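Local coordinates for flavoprotein (Thermotoga maritima, PDB 5V8S), which is a flavo-di-iron protein that pairs a di-iron, beta-lactamase-like module with a flavodoxin-like one and probably transfers electrons through bound FMN, at the interface of chains A and B. Residues are numbered along the deposited sequence; one frame, centred on the assembly and turned at random. Chains: chain A/B, Flavoprotein.

The interface of chains A and B. Residues chain A 276, 278, 330, 363; chain B 100, 128, 132, 164.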
loop_
_atom_site.group_PDB
_atom_site.type_symbol
_atom_site.label_atom_id
_atom_site.label_comp_id
_atom_site.label_asym_id
_atom_site.label_seq_id
_atom_site.Cartn_x
_atom_site.Cartn_y
_atom_site.Cartn_z
ATOM N N TYR A 276 9.306 -4.370 -14.544
ATOM C CA TYR A 276 9.419 -5.250 -15.703
ATOM C C TYR A 276 10.532 -6.279 -15.645
ATOM O O TYR A 276 10.576 -7.122 -16.540
ATOM C CB TYR A 276 9.635 -4.465 -17.017
ATOM C CG TYR A 276 8.798 -3.209 -17.158
ATOM C CD1 TYR A 276 7.421 -3.279 -17.310
ATOM C CD2 TYR A 276 9.393 -1.956 -17.152
ATOM C CE1 TYR A 276 6.661 -2.145 -17.396
ATOM C CE2 TYR A 276 8.644 -0.807 -17.250
ATOM C CZ TYR A 276 7.276 -0.905 -17.369
ATOM O OH TYR A 276 6.544 0.244 -17.464
ATOM N N PHE A 278 14.041 -5.300 -15.297
ATOM C CA PHE A 278 15.339 -4.648 -15.435
ATOM C C PHE A 278 15.940 -4.272 -14.082
ATOM O O PHE A 278 17.149 -4.430 -13.870
ATOM C CB PHE A 278 15.207 -3.435 -16.334
ATOM C CG PHE A 278 14.870 -3.793 -17.743
ATOM C CD1 PHE A 278 15.844 -4.256 -18.595
ATOM C CD2 PHE A 278 13.579 -3.711 -18.203
ATOM C CE1 PHE A 278 15.547 -4.612 -19.881
ATOM C CE2 PHE A 278 13.274 -4.063 -19.517
ATOM C CZ PHE A 278 14.262 -4.515 -20.341
ATOM N N TYR A 330 10.990 5.346 -15.295
ATOM C CA TYR A 330 10.323 5.401 -16.597
ATOM C C TYR A 330 9.505 6.691 -16.705
ATOM O O TYR A 330 10.092 7.774 -16.800
ATOM C CB TYR A 330 9.509 4.116 -16.848
ATOM C CG TYR A 330 10.357 2.855 -16.668
ATOM C CD1 TYR A 330 11.213 2.429 -17.672
ATOM C CD2 TYR A 330 10.318 2.112 -15.482
ATOM C CE1 TYR A 330 11.997 1.300 -17.519
ATOM C CE2 TYR A 330 11.116 0.970 -15.313
ATOM C CZ TYR A 330 11.941 0.569 -16.341
ATOM O OH TYR A 330 12.740 -0.554 -16.189
ATOM N N TRP A 363 12.035 9.460 -17.979
ATOM C CA TRP A 363 11.726 10.679 -18.712
ATOM C C TRP A 363 10.693 11.515 -17.973
ATOM O O TRP A 363 9.867 12.199 -18.585
ATOM C CB TRP A 363 11.261 10.343 -20.126
ATOM C CG TRP A 363 10.096 9.401 -20.180
ATOM C CD1 TRP A 363 8.792 9.732 -20.151
ATOM C CD2 TRP A 363 10.147 7.971 -20.285
ATOM N NE1 TRP A 363 8.009 8.602 -20.236
ATOM C CE2 TRP A 363 8.817 7.507 -20.320
ATOM C CE3 TRP A 363 11.186 7.042 -20.341
ATOM C CZ2 TRP A 363 8.496 6.162 -20.434
ATOM C CZ3 TRP A 363 10.864 5.695 -20.441
ATOM C CH2 TRP A 363 9.533 5.270 -20.493
ATOM N N PRO B 100 7.699 -3.515 -21.806
ATOM C CA PRO B 100 8.003 -4.954 -21.886
ATOM C C PRO B 100 6.846 -5.914 -21.773
ATOM O O PRO B 100 7.040 -7.080 -22.129
ATOM C CB PRO B 100 9.037 -5.163 -20.778
ATOM C CG PRO B 100 9.751 -3.862 -20.753
ATOM C CD PRO B 100 8.662 -2.832 -20.922
ATOM N N LEU B 128 13.791 3.832 -26.959
ATOM C CA LEU B 128 13.525 2.877 -25.891
ATOM C C LEU B 128 13.953 1.465 -26.276
ATOM O O LEU B 128 14.446 0.714 -25.427
ATOM C CB LEU B 128 12.045 2.931 -25.506
ATOM C CG LEU B 128 11.620 4.224 -24.793
ATOM C CD1 LEU B 128 10.128 4.140 -24.522
ATOM C CD2 LEU B 128 12.382 4.435 -23.473
ATOM N N PHE B 132 16.367 -0.476 -23.804
ATOM C CA PHE B 132 15.964 -1.729 -23.145
ATOM C C PHE B 132 16.784 -2.959 -23.637
ATOM O O PHE B 132 17.254 -3.811 -22.873
ATOM C CB PHE B 132 14.439 -2.106 -23.381
ATOM C CG PHE B 132 13.439 -1.232 -22.636
ATOM C CD1 PHE B 132 13.630 -0.934 -21.295
ATOM C CD2 PHE B 132 12.267 -0.786 -23.244
ATOM C CE1 PHE B 132 12.705 -0.177 -20.604
ATOM C CE2 PHE B 132 11.351 -0.029 -22.555
ATOM C CZ PHE B 132 11.569 0.277 -21.238
ATOM N N TRP B 164 2.755 6.270 -22.936
ATOM C CA TRP B 164 4.148 6.685 -23.054
ATOM C C TRP B 164 4.333 7.572 -24.278
ATOM O O TRP B 164 3.483 7.588 -25.168
ATOM C CB TRP B 164 5.050 5.453 -23.214
ATOM C CG TRP B 164 5.389 4.720 -21.947
ATOM C CD1 TRP B 164 4.927 4.973 -20.682
ATOM C CD2 TRP B 164 6.311 3.629 -21.826
ATOM N NE1 TRP B 164 5.509 4.102 -19.785
ATOM C CE2 TRP B 164 6.355 3.261 -20.465
ATOM C CE3 TRP B 164 7.089 2.926 -22.739
ATOM C CZ2 TRP B 164 7.152 2.223 -20.006
ATOM C CZ3 TRP B 164 7.875 1.904 -22.280
ATOM C CH2 TRP B 164 7.904 1.556 -20.932
#
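A:Trp363 and B:Trp164 meet edge to face where the flavodoxin-like region of chain A abuts the beta-lactamase-like region of chain B. In this flavo-di-iron protein the two-fold interface, whose head-to-tail pairing is typical of the family, repeats the patch with the chains exchanged; it is likely to hold the FMN site of one chain close enough to the di-iron site of the other for electron transfer. The six-membered rings of the two indoles stand nearly perpendicular (85°). CZ2 of A:Trp363 points into one face of B:Trp164, above its five-membered ring, 3.6 Å from CE2. CG of A:Trp363 lies between the backbone N and the carbonyl carbon (chi1 56°), a turn that directs the benzo edge across the interface.

A CH-pi contact joins B:Pro100 to A:Tyr276: CD sits over the ring centre, 3.8 Å from the centroid. B:Pro100 begins the short helix 100-103, between the iron-pocket residues B:Glu99 and B:Asp101. The phenol oxygen OH of A:Tyr276 extends past the proline to the benzo rim of B:Trp164, 3.3 Å from CZ2.

Apolar packing involves the phenylalanines, A:Tyr330 and B:Leu128. B:Phe132, from helix 123-133, meets two rings at adjacent atoms: A:Tyr330 CE1 comes in plane, at the edge, 3.5 Å from CE1, whereas A:Phe278 CE2 lies above the plane and outside the rim, 3.6 Å from CD1. The same edge of A:Phe278 touches CG of B:Pro100, which lies in the plane of that ring. One turn earlier on the helix, methyl CD2 of B:Leu128 packs 3.6 Å from CZ3 of A:Trp363. Within chain A, CE2 of A:Tyr276 lies over the centre of the A:Tyr330 ring, which may steady both rings.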